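Cellulosomal scaffoldin anchoring protein C (Acetivibrio cellulolyticus, PDB 4UYP) anchors cellulosomes to the cell surface, this chain being its third cohesin domain, a type I module that holds the dockerin of the adaptor scaffoldin ScaB. Local coordinates at residues Leu2-Gly7 with Ile21-Val26; Asn111-Ser116 with Tyr134-Ile139; Leu34-Asn39 with Ala117-Tyr122; Ser29-Leu34 with Arg85-Asp90; Ala73-Glu78 with Val92-Asn97. All coordinates share one frame; numbering follows the deposited sequence.

Contact 1 (Leu2-Gly7 with Ile21-Val26); sequences LQVDIG and ITFTNV
Residues 3-6 and 21-24 run antiparallel as neighbouring strands, their short axes 4.7 Å apart at an angle of 158°. Two hydrogen-bonded pairs hold them. In the first, Gln3 N gives to Thr24 O and Thr24 N returns to Gln3 O at 2.8 Å. In the second, Asp5 N gives to Thr22 O and Thr22 N to Asp5 O, both at 2.9 Å. All four bonds are nearly straight and lie in the carbonyl planes.

Val4 and Phe23 form the non-hydrogen-bonded pair between them. Val4 CG1 is anti to the backbone N (chi1 -178°) and lies 3.8 Å from Ile21 CG2. Val4 CG2 sits 4.0 Å from Phe23 CD1, with the valine and the ring side by side. Beyond them, Leu2 CD1 rests 3.9 Å from Val26 CG2. Phe23 continues inward, stacked on Phe93 and edge-to-face with Phe121.

The other face, with Gln3, Asp5, Thr22 and Thr24, is polar. One water gives a proton to Gln3 O and also bonds Thr24 OG1. A second water joins Asp5 OD2 to Thr22 OG1. Asn25 ND2 is held by Met1 O.

Calcium has been seen at Asp5 and Ile6 in a structure of this protein, but none is bound here. The contact is part of the beta hairpin of strands 3-11 and 16-24 in the cohesin sandwich, with one face in the core and one carrying the polar side chains.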
# COMPACT_ATOMS: atom_id res chain seq x y z
N LEU C 2 12.39 -17.14 3.57
CA LEU C 2 12.92 -15.75 3.65
C LEU C 2 11.96 -14.90 4.48
O LEU C 2 10.75 -14.95 4.26
CB LEU C 2 12.91 -15.25 2.22
CG LEU C 2 13.34 -13.79 2.04
CD1 LEU C 2 14.75 -13.50 2.53
CD2 LEU C 2 13.20 -13.34 0.56
N GLN C 3 12.58 -14.11 5.38
CA GLN C 3 11.77 -13.22 6.28
C GLN C 3 12.34 -11.83 6.11
O GLN C 3 13.55 -11.57 6.28
CB GLN C 3 11.97 -13.67 7.74
CG GLN C 3 11.42 -15.05 8.11
CD GLN C 3 11.93 -15.51 9.48
OE1 GLN C 3 12.42 -14.71 10.30
NE2 GLN C 3 11.85 -16.82 9.72
N VAL C 4 11.38 -10.95 5.85
CA VAL C 4 11.73 -9.48 5.75
C VAL C 4 11.16 -8.81 7.03
O VAL C 4 9.98 -8.97 7.37
CB VAL C 4 11.10 -8.90 4.53
CG1 VAL C 4 11.50 -7.39 4.38
CG2 VAL C 4 11.59 -9.67 3.31
N ASP C 5 12.03 -8.06 7.68
CA ASP C 5 11.62 -7.39 8.96
C ASP C 5 11.78 -5.88 8.76
O ASP C 5 12.91 -5.43 8.44
CB ASP C 5 12.48 -7.82 10.06
CG ASP C 5 12.05 -7.23 11.36
OD1 ASP C 5 11.17 -7.80 12.03
OD2 ASP C 5 12.65 -6.12 11.75
N ILE C 6 10.71 -5.13 9.02
CA ILE C 6 10.79 -3.63 9.15
C ILE C 6 11.00 -3.36 10.62
O ILE C 6 10.09 -3.70 11.45
CB ILE C 6 9.54 -2.98 8.60
CG1 ILE C 6 9.32 -3.32 7.10
CG2 ILE C 6 9.57 -1.46 8.84
CD1 ILE C 6 8.07 -2.69 6.57
N GLY C 7 12.12 -2.81 11.05
CA GLY C 7 12.40 -2.59 12.47
C GLY C 7 11.50 -1.50 13.05
O GLY C 7 11.03 -0.60 12.33
N ILE C 21 15.51 -2.26 7.35
CA ILE C 21 14.83 -3.35 6.68
C ILE C 21 15.86 -4.50 6.59
O ILE C 21 16.92 -4.37 5.93
CB ILE C 21 14.28 -2.99 5.30
CG1 ILE C 21 13.26 -1.82 5.33
CG2 ILE C 21 13.72 -4.26 4.61
CD1 ILE C 21 13.14 -1.03 4.07
N THR C 22 15.54 -5.61 7.27
CA THR C 22 16.48 -6.73 7.46
C THR C 22 15.93 -7.93 6.71
O THR C 22 14.72 -8.20 6.71
CB THR C 22 16.67 -7.14 8.96
OG1 THR C 22 17.04 -5.98 9.72
CG2 THR C 22 17.70 -8.33 9.15
N PHE C 23 16.82 -8.68 6.06
CA PHE C 23 16.42 -9.96 5.48
C PHE C 23 17.13 -11.13 6.24
O PHE C 23 18.34 -11.11 6.54
CB PHE C 23 17.00 -10.08 4.07
CG PHE C 23 16.46 -9.12 3.00
CD1 PHE C 23 15.34 -8.31 3.24
CD2 PHE C 23 17.11 -9.03 1.75
CE1 PHE C 23 14.87 -7.42 2.23
CE2 PHE C 23 16.60 -8.21 0.73
CZ PHE C 23 15.48 -7.41 0.98
N THR C 24 16.28 -12.10 6.59
CA THR C 24 16.73 -13.30 7.35
C THR C 24 16.37 -14.52 6.52
O THR C 24 15.38 -14.58 5.87
CB THR C 24 16.10 -13.25 8.79
OG1 THR C 24 16.77 -12.18 9.51
CG2 THR C 24 16.44 -14.53 9.61
N ASN C 25 17.21 -15.57 6.66
CA ASN C 25 17.02 -16.84 5.90
C ASN C 25 17.03 -16.59 4.38
O ASN C 25 16.23 -17.12 3.57
CB ASN C 25 15.71 -17.55 6.27
CG ASN C 25 15.59 -17.84 7.74
OD1 ASN C 25 16.53 -18.04 8.46
ND2 ASN C 25 14.38 -17.70 8.20
N VAL C 26 17.98 -15.72 3.98
CA VAL C 26 18.11 -15.47 2.54
C VAL C 26 18.57 -16.80 1.83
O VAL C 26 19.54 -17.37 2.34
CB VAL C 26 19.13 -14.33 2.31
CG1 VAL C 26 19.52 -14.13 0.83
CG2 VAL C 26 18.59 -12.98 2.89
O HOH W 1 14.52 -10.33 8.88
O HOH W 2 14.85 -4.78 10.68

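Contact 2 (Asn111-Ser116 with Tyr134-Ile139); sequences NITTNS and YNDGKI. With SO4 (sulfate ion), chain P.
This contact lies where strand 133-141 breaks at Asp136. It contributes Asn135 and Asp136 to a calcium site, seen in a structure of this protein, that also includes Asp5 and Ile6. No calcium is bound to this chain. Strand 137-139 runs antiparallel to 111-114, and Ile112 and Gly137 form a hydrogen-bonded pair. Ile112 N gives to Gly137 O at 2.8 Å, from above the carbonyl plane, and Gly137 N returns to Ile112 O at 3.2 Å.

At the break the Asp136 side chain takes over from the backbone. Its CG is anti to the carbonyl carbon (chi1 -75°), which carries the carboxylate toward 111-116. Thr114 N reaches Asp136 OD1 at 2.9 Å from above the carboxylate plane. Thr114 OG1 lies 3.0 Å from the same Asp136 OD1. Asp136 N is turned to a sulfate, bonding its O3 at 2.8 Å. Asp136 N of the second subunit binds this sulfate too.

Thr114 CG2 is anti to the backbone N and sits over one face of the Tyr134 ring, a CH-pi contact 3.6 Å from the centroid. Ser116 CB meets the ring edge. Farther along the strands, Ile112 CD1 and Ile139 CD1 meet at 3.8 Å. Ser116 OG bonds Asn111 O of the second subunit.

The sulfate probably comes from the crystallisation liquor. Its negative charge so near the Asp136 carboxylate would tend to raise the pKa of that acid, while the Thr114 N-H would offset this.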
# COMPACT_ATOMS: atom_id res chain seq x y z
N ASN C 111 2.38 2.98 11.94
CA ASN C 111 2.63 1.65 11.32
C ASN C 111 3.37 1.84 9.98
O ASN C 111 2.91 2.60 9.08
CB ASN C 111 1.24 1.07 11.04
CG ASN C 111 0.53 0.76 12.34
OD1 ASN C 111 0.74 -0.34 12.90
ND2 ASN C 111 -0.31 1.66 12.77
N ILE C 112 4.52 1.16 9.91
CA ILE C 112 5.33 1.23 8.62
C ILE C 112 5.19 -0.19 8.07
O ILE C 112 5.65 -1.17 8.61
CB ILE C 112 6.81 1.55 9.03
CG1 ILE C 112 6.94 2.84 9.88
CG2 ILE C 112 7.62 1.71 7.77
CD1 ILE C 112 6.33 4.13 9.31
N THR C 113 4.42 -0.18 6.99
CA THR C 113 3.82 -1.43 6.49
C THR C 113 4.37 -1.95 5.17
O THR C 113 4.52 -1.17 4.30
CB THR C 113 2.23 -1.22 6.29
OG1 THR C 113 1.91 -0.16 5.45
CG2 THR C 113 1.56 -0.87 7.72
N THR C 114 4.64 -3.23 5.08
CA THR C 114 5.05 -3.84 3.74
C THR C 114 3.85 -3.90 2.80
O THR C 114 2.79 -4.44 3.24
CB THR C 114 5.58 -5.19 3.99
OG1 THR C 114 6.68 -5.18 4.93
CG2 THR C 114 6.16 -5.75 2.62
N ASN C 115 3.98 -3.45 1.59
CA ASN C 115 2.89 -3.44 0.58
C ASN C 115 3.05 -4.70 -0.30
O ASN C 115 3.93 -4.70 -1.16
CB ASN C 115 2.88 -2.14 -0.16
CG ASN C 115 1.64 -1.96 -1.06
OD1 ASN C 115 1.23 -3.04 -1.63
ND2 ASN C 115 1.19 -0.79 -1.29
N SER C 116 2.17 -5.70 -0.14
CA SER C 116 2.35 -6.98 -0.88
C SER C 116 2.03 -6.76 -2.35
O SER C 116 2.48 -7.63 -3.11
CB SER C 116 1.56 -8.12 -0.21
OG SER C 116 0.26 -7.66 -0.30
N TYR C 134 6.71 -11.42 6.11
CA TYR C 134 7.09 -10.05 6.43
C TYR C 134 6.70 -9.73 7.83
O TYR C 134 5.67 -10.26 8.33
CB TYR C 134 6.20 -9.14 5.66
CG TYR C 134 5.98 -9.25 4.25
CD1 TYR C 134 6.96 -9.72 3.37
CD2 TYR C 134 4.78 -8.84 3.74
CE1 TYR C 134 6.74 -9.83 2.02
CE2 TYR C 134 4.54 -8.86 2.40
CZ TYR C 134 5.48 -9.33 1.57
OH TYR C 134 5.19 -9.34 0.27
N ASN C 135 7.43 -8.87 8.53
CA ASN C 135 7.09 -8.51 9.87
C ASN C 135 7.23 -6.96 9.85
O ASN C 135 8.37 -6.47 9.75
CB ASN C 135 8.00 -9.10 10.90
CG ASN C 135 7.91 -10.63 10.99
OD1 ASN C 135 8.86 -11.28 11.42
ND2 ASN C 135 6.81 -11.17 10.59
N ASP C 136 6.11 -6.25 9.93
CA ASP C 136 6.10 -4.77 9.81
C ASP C 136 6.64 -4.14 11.15
O ASP C 136 6.88 -4.78 12.17
CB ASP C 136 4.66 -4.30 9.58
CG ASP C 136 4.14 -4.54 8.18
OD1 ASP C 136 5.01 -4.97 7.38
OD2 ASP C 136 2.92 -4.26 7.99
N GLY C 137 6.87 -2.81 11.03
CA GLY C 137 7.47 -2.03 12.14
C GLY C 137 6.51 -0.94 12.57
O GLY C 137 5.56 -0.56 11.89
N LYS C 138 6.81 -0.37 13.74
CA LYS C 138 6.07 0.78 14.22
C LYS C 138 7.10 1.83 14.71
O LYS C 138 8.20 1.50 15.18
CB LYS C 138 5.22 0.42 15.45
CG LYS C 138 4.10 -0.58 15.12
CD LYS C 138 3.46 -0.98 16.45
CE LYS C 138 2.81 -2.30 16.50
NZ LYS C 138 3.49 -3.36 15.85
N ILE C 139 6.74 3.09 14.55
CA ILE C 139 7.50 4.19 15.19
C ILE C 139 6.62 4.74 16.30
O ILE C 139 5.44 5.10 16.09
CB ILE C 139 7.75 5.33 14.18
CG1 ILE C 139 8.66 4.84 13.05
CG2 ILE C 139 8.37 6.58 14.90
CD1 ILE C 139 8.63 5.84 11.86
S SO4 P . 2.73 -7.92 10.80
O1 SO4 P . 3.72 -7.99 11.97
O2 SO4 P . 2.06 -9.28 10.52
O3 SO4 P . 3.61 -7.56 9.63
O4 SO4 P . 1.55 -6.96 10.91
O HOH W 3 2.62 -1.89 11.38
O HOH W 4 3.42 -10.09 -2.43

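Contact 3 (Leu34-Asn39 with Ala117-Tyr122); sequences LSFRTN and AYTSFY
The guanidinium of Arg37 lies flat on one face of the Tyr118 ring, a stacked cation-pi pair with centres 3.6 Å apart and planes at 11°. Arg37 NH1 sits over the middle of the ring. Arg37 CG is anti to the backbone N (chi1 180°), and a bend at chi3 (-62°) turns the group onto the tyrosine. Arg37 NH2 bonds Val25 O of the ScaB chain, and Phe72 adds a second cation-pi contact.

Bonds between backbone and hydroxyl groups hold the two segments beside this pair. Arg37 N gives a straight bond to Thr119 OG1 at 3.0 Å, and that hydroxyl is also bonded to Asn115 O. Ser35 OG donates to Tyr118 O at 2.7 Å from above the carbonyl plane. Ser35 and Ser120 form an antiparallel hydrogen-bonded pair, with Ser35 N to Ser120 O at 2.9 Å. A water links their two hydroxyls.

On the other face of the sheet Leu34 CB lies 3.6 Å from Phe121 CD2, the two side chains side by side. Phe36 CD1 meets Thr119 CG2 at 3.7 Å.

Strands 33-39 and 109-122 thus put polar groups on the dockerin side and apolar ones in the core, as in the dockerin-binding sheet of a type I cohesin.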
# COMPACT_ATOMS: atom_id res chain seq x y z
N LEU C 34 14.40 -7.90 -6.75
CA LEU C 34 13.31 -7.73 -5.76
C LEU C 34 12.87 -6.30 -5.84
O LEU C 34 13.59 -5.36 -6.22
CB LEU C 34 13.79 -8.08 -4.33
CG LEU C 34 14.73 -7.04 -3.67
CD1 LEU C 34 13.87 -6.14 -2.74
CD2 LEU C 34 15.78 -7.82 -2.84
N SER C 35 11.60 -6.11 -5.47
CA SER C 35 11.11 -4.74 -5.09
C SER C 35 10.50 -4.85 -3.69
O SER C 35 10.01 -5.88 -3.29
CB SER C 35 10.08 -4.22 -6.09
OG SER C 35 8.91 -5.03 -6.06
N PHE C 36 10.65 -3.74 -2.99
CA PHE C 36 10.16 -3.72 -1.62
C PHE C 36 9.53 -2.36 -1.41
O PHE C 36 10.18 -1.34 -1.64
CB PHE C 36 11.31 -3.93 -0.59
CG PHE C 36 10.83 -3.92 0.84
CD1 PHE C 36 10.20 -5.03 1.28
CD2 PHE C 36 10.93 -2.76 1.65
CE1 PHE C 36 9.65 -5.14 2.52
CE2 PHE C 36 10.31 -2.87 2.97
CZ PHE C 36 9.75 -4.06 3.30
N ARG C 37 8.22 -2.28 -1.06
CA ARG C 37 7.58 -0.97 -0.83
C ARG C 37 6.97 -0.94 0.53
O ARG C 37 6.35 -1.92 0.96
CB ARG C 37 6.48 -0.83 -1.86
CG ARG C 37 5.79 0.52 -1.63
CD ARG C 37 4.71 0.88 -2.66
NE ARG C 37 5.30 0.99 -3.96
CZ ARG C 37 4.63 1.53 -4.95
NH1 ARG C 37 3.39 2.01 -4.85
NH2 ARG C 37 5.18 1.63 -6.16
N THR C 38 7.21 0.16 1.23
CA THR C 38 6.61 0.44 2.58
C THR C 38 5.65 1.58 2.43
O THR C 38 5.94 2.59 1.78
CB THR C 38 7.66 0.95 3.63
OG1 THR C 38 8.28 2.14 3.18
CG2 THR C 38 8.75 -0.16 3.85
N ASN C 39 4.47 1.50 3.10
CA ASN C 39 3.64 2.69 3.27
C ASN C 39 3.72 3.24 4.71
O ASN C 39 4.08 2.54 5.63
CB ASN C 39 2.15 2.30 2.97
CG ASN C 39 1.96 1.99 1.45
OD1 ASN C 39 1.92 0.78 1.09
ND2 ASN C 39 1.91 2.99 0.62
N ALA C 117 1.33 -5.73 -2.78
CA ALA C 117 1.07 -5.52 -4.19
C ALA C 117 2.29 -5.04 -4.98
O ALA C 117 2.33 -5.05 -6.22
CB ALA C 117 -0.14 -4.61 -4.39
N TYR C 118 3.27 -4.52 -4.26
CA TYR C 118 4.40 -3.84 -4.87
C TYR C 118 5.74 -4.47 -4.39
O TYR C 118 6.82 -3.92 -4.75
CB TYR C 118 4.41 -2.30 -4.57
CG TYR C 118 3.30 -1.62 -5.28
CD1 TYR C 118 2.06 -1.51 -4.57
CD2 TYR C 118 3.48 -1.04 -6.54
CE1 TYR C 118 1.00 -0.84 -5.23
CE2 TYR C 118 2.40 -0.40 -7.21
CZ TYR C 118 1.20 -0.29 -6.44
OH TYR C 118 0.11 0.30 -7.09
N THR C 119 5.68 -5.54 -3.67
CA THR C 119 6.85 -6.20 -3.08
C THR C 119 6.89 -7.58 -3.65
O THR C 119 5.91 -8.35 -3.51
CB THR C 119 6.71 -6.27 -1.58
OG1 THR C 119 6.66 -4.90 -1.07
CG2 THR C 119 7.87 -6.98 -0.85
N SER C 120 8.05 -7.94 -4.21
CA SER C 120 8.20 -9.33 -4.76
C SER C 120 9.68 -9.63 -4.79
O SER C 120 10.53 -8.74 -4.87
CB SER C 120 7.68 -9.51 -6.19
OG SER C 120 8.43 -8.82 -7.20
N PHE C 121 10.02 -10.91 -4.76
CA PHE C 121 11.41 -11.41 -4.68
C PHE C 121 11.60 -12.54 -5.68
O PHE C 121 10.69 -13.39 -5.79
CB PHE C 121 11.71 -11.95 -3.31
CG PHE C 121 11.75 -10.89 -2.23
CD1 PHE C 121 10.57 -10.39 -1.68
CD2 PHE C 121 12.93 -10.47 -1.76
CE1 PHE C 121 10.71 -9.39 -0.66
CE2 PHE C 121 13.05 -9.52 -0.74
CZ PHE C 121 11.92 -8.96 -0.25
N TYR C 122 12.71 -12.50 -6.39
CA TYR C 122 12.96 -13.49 -7.51
C TYR C 122 14.32 -14.15 -7.33
O TYR C 122 15.33 -13.49 -7.13
CB TYR C 122 12.89 -12.80 -8.83
CG TYR C 122 11.45 -12.52 -9.28
CD1 TYR C 122 10.72 -11.42 -8.77
CD2 TYR C 122 10.79 -13.42 -10.11
CE1 TYR C 122 9.41 -11.26 -9.14
CE2 TYR C 122 9.46 -13.25 -10.42
CZ TYR C 122 8.78 -12.17 -9.96
OH TYR C 122 7.42 -11.97 -10.25
O HOH W 5 7.78 -6.39 -8.17
O HOH W 6 7.78 -1.13 -5.19

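Contact 4 (Ser29-Leu34 with Arg85-Asp90); sequences SGIYAL and RIIDSD
Gly30 has a positive phi (108°), and its CA lies against residues 86-88. Gly30 CA is 3.7 Å from Ile86 CG1. Ile86 has CG1 anti to the backbone N (chi1 -164°), and chi2 of 80° bends CD1 over the backbone of 31-32. Ile31 and Ile87 instead hold CG1 anti to the carbonyl carbon.

One antiparallel bridge joins the two segments. Ile31 N gives to Ile87 O at 2.8 Å, nearly straight and in the carbonyl plane. The return bond from Ile87 N to Ile31 O is weak at 3.4 Å. Gly30 CA adds a CA-H...O contact to the same Ile87 O.

Ile86 CD1 packs 3.3 Å from Ile31 O and lies at the edge of the Tyr32 ring. The Ile31 and Ile87 side chains cross obliquely, with Ile31 CD1 4.1 Å from Ile87 CG2. Leu34 CD2 meets Ile87 CD1 at 4.2 Å. Ile87 also touches Phe23, Phe77 and Phe93, so it closes this end of the core.

Tyr32 and Ala33 both face Tyr122 in a classic beta bulge. Tyr32 OH bonds Asp59 of the ScaB chain.

One strong bond and one weak one tie the loop before strand 91-100 to the start of strand 33-39. Ile87 O, met by an N-H and a CA-H, is the main polar anchor; the side chains that meet are mostly apolar.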
# COMPACT_ATOMS: atom_id res chain seq x y z
N SER C 29 21.24 -19.69 -2.81
CA SER C 29 21.35 -19.60 -4.27
C SER C 29 21.21 -18.20 -4.78
O SER C 29 21.50 -17.92 -5.95
CB SER C 29 20.29 -20.53 -4.91
OG SER C 29 18.97 -20.22 -4.61
N GLY C 30 20.65 -17.32 -3.94
CA GLY C 30 20.70 -15.89 -4.29
C GLY C 30 19.36 -15.30 -4.72
O GLY C 30 18.57 -15.94 -5.45
N ILE C 31 19.14 -14.03 -4.28
CA ILE C 31 18.04 -13.24 -4.78
C ILE C 31 18.58 -12.40 -5.93
O ILE C 31 19.56 -11.62 -5.74
CB ILE C 31 17.50 -12.29 -3.67
CG1 ILE C 31 17.03 -13.09 -2.43
CG2 ILE C 31 16.38 -11.45 -4.29
CD1 ILE C 31 16.72 -12.14 -1.19
N TYR C 32 18.03 -12.63 -7.13
CA TYR C 32 18.48 -11.90 -8.31
C TYR C 32 17.79 -10.53 -8.47
O TYR C 32 18.37 -9.62 -9.08
CB TYR C 32 18.12 -12.84 -9.50
CG TYR C 32 18.57 -12.39 -10.86
CD1 TYR C 32 19.96 -12.24 -11.13
CD2 TYR C 32 17.69 -12.08 -11.87
CE1 TYR C 32 20.38 -11.88 -12.41
CE2 TYR C 32 18.10 -11.73 -13.19
CZ TYR C 32 19.45 -11.62 -13.42
OH TYR C 32 19.92 -11.28 -14.67
N ALA C 33 16.50 -10.45 -8.06
CA ALA C 33 15.79 -9.16 -8.28
C ALA C 33 14.71 -9.11 -7.21
O ALA C 33 14.13 -10.10 -6.82
CB ALA C 33 15.15 -9.08 -9.67
N LEU C 34 14.40 -7.90 -6.75
CA LEU C 34 13.31 -7.73 -5.76
C LEU C 34 12.87 -6.30 -5.84
O LEU C 34 13.59 -5.36 -6.22
CB LEU C 34 13.79 -8.08 -4.33
CG LEU C 34 14.73 -7.04 -3.67
CD1 LEU C 34 13.87 -6.14 -2.74
CD2 LEU C 34 15.78 -7.82 -2.84
N ARG C 85 27.22 -9.72 -8.29
CA ARG C 85 26.76 -9.30 -6.95
C ARG C 85 25.44 -10.04 -6.88
O ARG C 85 24.76 -10.19 -7.92
CB ARG C 85 26.47 -7.76 -6.84
CG ARG C 85 27.69 -6.87 -6.60
CD ARG C 85 28.28 -6.26 -7.78
NE ARG C 85 27.36 -5.57 -8.66
CZ ARG C 85 27.67 -5.15 -9.88
NH1 ARG C 85 28.95 -5.40 -10.42
NH2 ARG C 85 26.81 -4.46 -10.61
N ILE C 86 25.09 -10.49 -5.71
CA ILE C 86 23.82 -11.24 -5.56
C ILE C 86 23.51 -11.08 -4.09
O ILE C 86 24.48 -10.83 -3.30
CB ILE C 86 23.97 -12.74 -5.95
CG1 ILE C 86 22.62 -13.32 -6.16
CG2 ILE C 86 24.90 -13.39 -4.93
CD1 ILE C 86 22.06 -12.99 -7.47
N ILE C 87 22.24 -11.15 -3.65
CA ILE C 87 21.98 -11.13 -2.20
C ILE C 87 21.79 -12.59 -1.79
O ILE C 87 20.80 -13.23 -2.22
CB ILE C 87 20.79 -10.25 -1.89
CG1 ILE C 87 21.12 -8.77 -2.13
CG2 ILE C 87 20.38 -10.41 -0.38
CD1 ILE C 87 19.92 -7.87 -1.95
N ASP C 88 22.80 -13.12 -1.06
CA ASP C 88 22.74 -14.53 -0.71
C ASP C 88 23.17 -14.74 0.72
O ASP C 88 23.62 -15.88 1.12
CB ASP C 88 23.62 -15.37 -1.65
CG ASP C 88 25.05 -15.06 -1.50
OD1 ASP C 88 25.51 -14.11 -0.83
OD2 ASP C 88 25.87 -15.76 -2.29
N SER C 89 23.02 -13.74 1.61
CA SER C 89 23.33 -13.85 3.01
C SER C 89 22.42 -12.87 3.78
O SER C 89 21.73 -12.00 3.13
CB SER C 89 24.78 -13.43 3.27
OG SER C 89 25.12 -12.10 2.84
N ASP C 90 22.39 -12.98 5.11
CA ASP C 90 21.40 -12.22 5.89
C ASP C 90 21.98 -10.92 6.34
O ASP C 90 23.16 -10.76 6.55
CB ASP C 90 21.00 -13.00 7.14
CG ASP C 90 20.29 -14.31 6.85
OD1 ASP C 90 20.02 -14.64 5.68
OD2 ASP C 90 19.83 -14.94 7.86

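Contact 5 (Ala73-Glu78 with Val92-Asn97); sequences ASMTFE and VFATIN
Strands 72-78 and 91-100 face each other across the core of the cohesin sandwich. Their short axes come no closer than 9.2 Å and no hydrogen bond crosses between them. Only side chains bridge the gap.

Met75 and Phe93 carry most of the contact. Phe93 CG is anti to the backbone N (chi1 170°), and this sends the ring toward strand 72-78. The ring meets that strand by its edge. Phe93 CE2 is 3.7 Å from Met75 CB, and Phe93 CE1 is 4.0 Å from Phe77 CB. Phe77 then turns its own ring away, with CG also anti to the backbone N.

Met75 bends at chi2 (132°) and chi3 (-74°), so its sulfur and methyl run alongside strand 91-100. Met75 SD lies 4.1 Å from Ala94 CB. Met75 CE comes within 4.2 Å of Ile96 CD1. The same Ile96 CD1 touches Ala73 CB at 4.4 Å.

Phe93 and Ala94 both face Ile21 in a classic beta bulge, and both of their CB atoms turn inward. Phe93 also meets Phe62 edge-to-face. On the outer side of strand 72-78, Glu78 forms a salt bridge with Arg22 of the ScaB chain, and Ser74 OG bonds Leu26 O of that chain.

One face of strand 72-78 thus meets the dockerin and the other fills the core, the interlocked apolar interior of a beta sandwich.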
# COMPACT_ATOMS: atom_id res chain seq x y z
N ALA C 73 7.43 4.47 0.14
CA ALA C 73 8.86 4.37 -0.19
C ALA C 73 9.08 3.03 -0.84
O ALA C 73 8.68 2.01 -0.33
CB ALA C 73 9.74 4.50 1.04
N SER C 74 9.84 3.05 -1.94
CA SER C 74 10.09 1.83 -2.77
C SER C 74 11.57 1.67 -2.99
O SER C 74 12.28 2.65 -3.18
CB SER C 74 9.48 1.91 -4.17
OG SER C 74 8.05 2.13 -4.08
N MET C 75 11.99 0.44 -2.96
CA MET C 75 13.41 0.04 -3.15
C MET C 75 13.44 -1.10 -4.18
O MET C 75 12.62 -2.02 -4.04
CB MET C 75 14.00 -0.41 -1.77
CG MET C 75 14.34 0.81 -0.86
SD MET C 75 13.66 0.56 0.81
CE MET C 75 11.87 0.82 0.62
N THR C 76 14.40 -1.07 -5.08
CA THR C 76 14.62 -2.27 -5.94
C THR C 76 16.06 -2.69 -5.89
O THR C 76 16.98 -1.88 -5.74
CB THR C 76 14.26 -2.08 -7.43
OG1 THR C 76 14.98 -0.97 -8.02
CG2 THR C 76 12.75 -1.76 -7.53
N PHE C 77 16.24 -4.01 -6.04
CA PHE C 77 17.57 -4.61 -6.28
C PHE C 77 17.51 -5.42 -7.55
O PHE C 77 16.54 -6.17 -7.79
CB PHE C 77 17.93 -5.55 -5.13
CG PHE C 77 19.21 -6.32 -5.35
CD1 PHE C 77 20.46 -5.69 -5.27
CD2 PHE C 77 19.17 -7.66 -5.68
CE1 PHE C 77 21.65 -6.38 -5.47
CE2 PHE C 77 20.35 -8.37 -5.90
CZ PHE C 77 21.58 -7.75 -5.80
N GLU C 78 18.50 -5.20 -8.43
CA GLU C 78 18.64 -5.99 -9.67
C GLU C 78 20.09 -6.45 -9.71
O GLU C 78 20.98 -5.57 -9.93
CB GLU C 78 18.28 -5.17 -10.86
CG GLU C 78 16.82 -4.60 -10.89
CD GLU C 78 16.72 -3.30 -11.74
OE1 GLU C 78 17.45 -2.30 -11.44
OE2 GLU C 78 15.87 -3.43 -12.68
N VAL C 92 21.18 -6.30 6.75
CA VAL C 92 20.37 -5.10 6.45
C VAL C 92 20.38 -4.79 4.96
O VAL C 92 21.48 -4.56 4.32
CB VAL C 92 20.95 -3.91 7.23
CG1 VAL C 92 20.13 -2.64 6.95
CG2 VAL C 92 20.87 -4.21 8.77
N PHE C 93 19.19 -4.75 4.38
CA PHE C 93 19.03 -4.40 3.01
C PHE C 93 19.06 -2.88 2.85
O PHE C 93 19.70 -2.41 1.91
CB PHE C 93 17.66 -4.95 2.55
CG PHE C 93 17.23 -4.49 1.20
CD1 PHE C 93 17.96 -4.94 0.05
CD2 PHE C 93 16.10 -3.74 1.04
CE1 PHE C 93 17.52 -4.56 -1.25
CE2 PHE C 93 15.70 -3.34 -0.25
CZ PHE C 93 16.43 -3.74 -1.34
N ALA C 94 18.32 -2.13 3.70
CA ALA C 94 18.25 -0.66 3.57
C ALA C 94 17.74 -0.15 4.85
O ALA C 94 17.12 -0.89 5.64
CB ALA C 94 17.35 -0.25 2.38
N THR C 95 17.93 1.15 5.09
CA THR C 95 17.37 1.83 6.26
C THR C 95 16.66 3.07 5.78
O THR C 95 17.22 3.84 4.99
CB THR C 95 18.47 2.20 7.22
OG1 THR C 95 19.16 0.99 7.63
CG2 THR C 95 17.92 2.87 8.51
N ILE C 96 15.45 3.26 6.26
CA ILE C 96 14.67 4.46 5.87
C ILE C 96 14.80 5.48 7.01
O ILE C 96 14.51 5.08 8.18
CB ILE C 96 13.22 4.17 5.62
CG1 ILE C 96 13.10 3.12 4.50
CG2 ILE C 96 12.46 5.45 5.20
CD1 ILE C 96 11.69 2.58 4.45
N ASN C 97 15.30 6.68 6.76
CA ASN C 97 15.30 7.73 7.79
C ASN C 97 14.08 8.58 7.68
O ASN C 97 13.91 9.24 6.65
CB ASN C 97 16.58 8.52 7.61
CG ASN C 97 17.82 7.61 7.63
OD1 ASN C 97 18.02 6.89 8.61
ND2 ASN C 97 18.62 7.68 6.58

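How the contacts relate
Contacts 1 to 3 form one continuous run of strands. Ile6 N bonds Asn135 O at 2.8 Å, so contact 1 joins contact 2 at the calcium-site residues. Asn115 N bonds Arg37 O at 2.9 Å, which leads from contact 2 to contact 3. Contacts 3 and 4 share Leu34. Contact 5 sits near the middle of the domain. Its Met75 O takes Phe36 N of contact 3 at 2.8 Å, and its Ala94 O takes Ile21 N of contact 1. The Asp90 carboxylate of contact 4 bonds Asn25 N and Val26 N of contact 1, each at 2.9 Å. Contacts 3, 4 and 5 reach the ScaB chain. Contacts 2 and 4 lie about 22 Å apart, centre to centre.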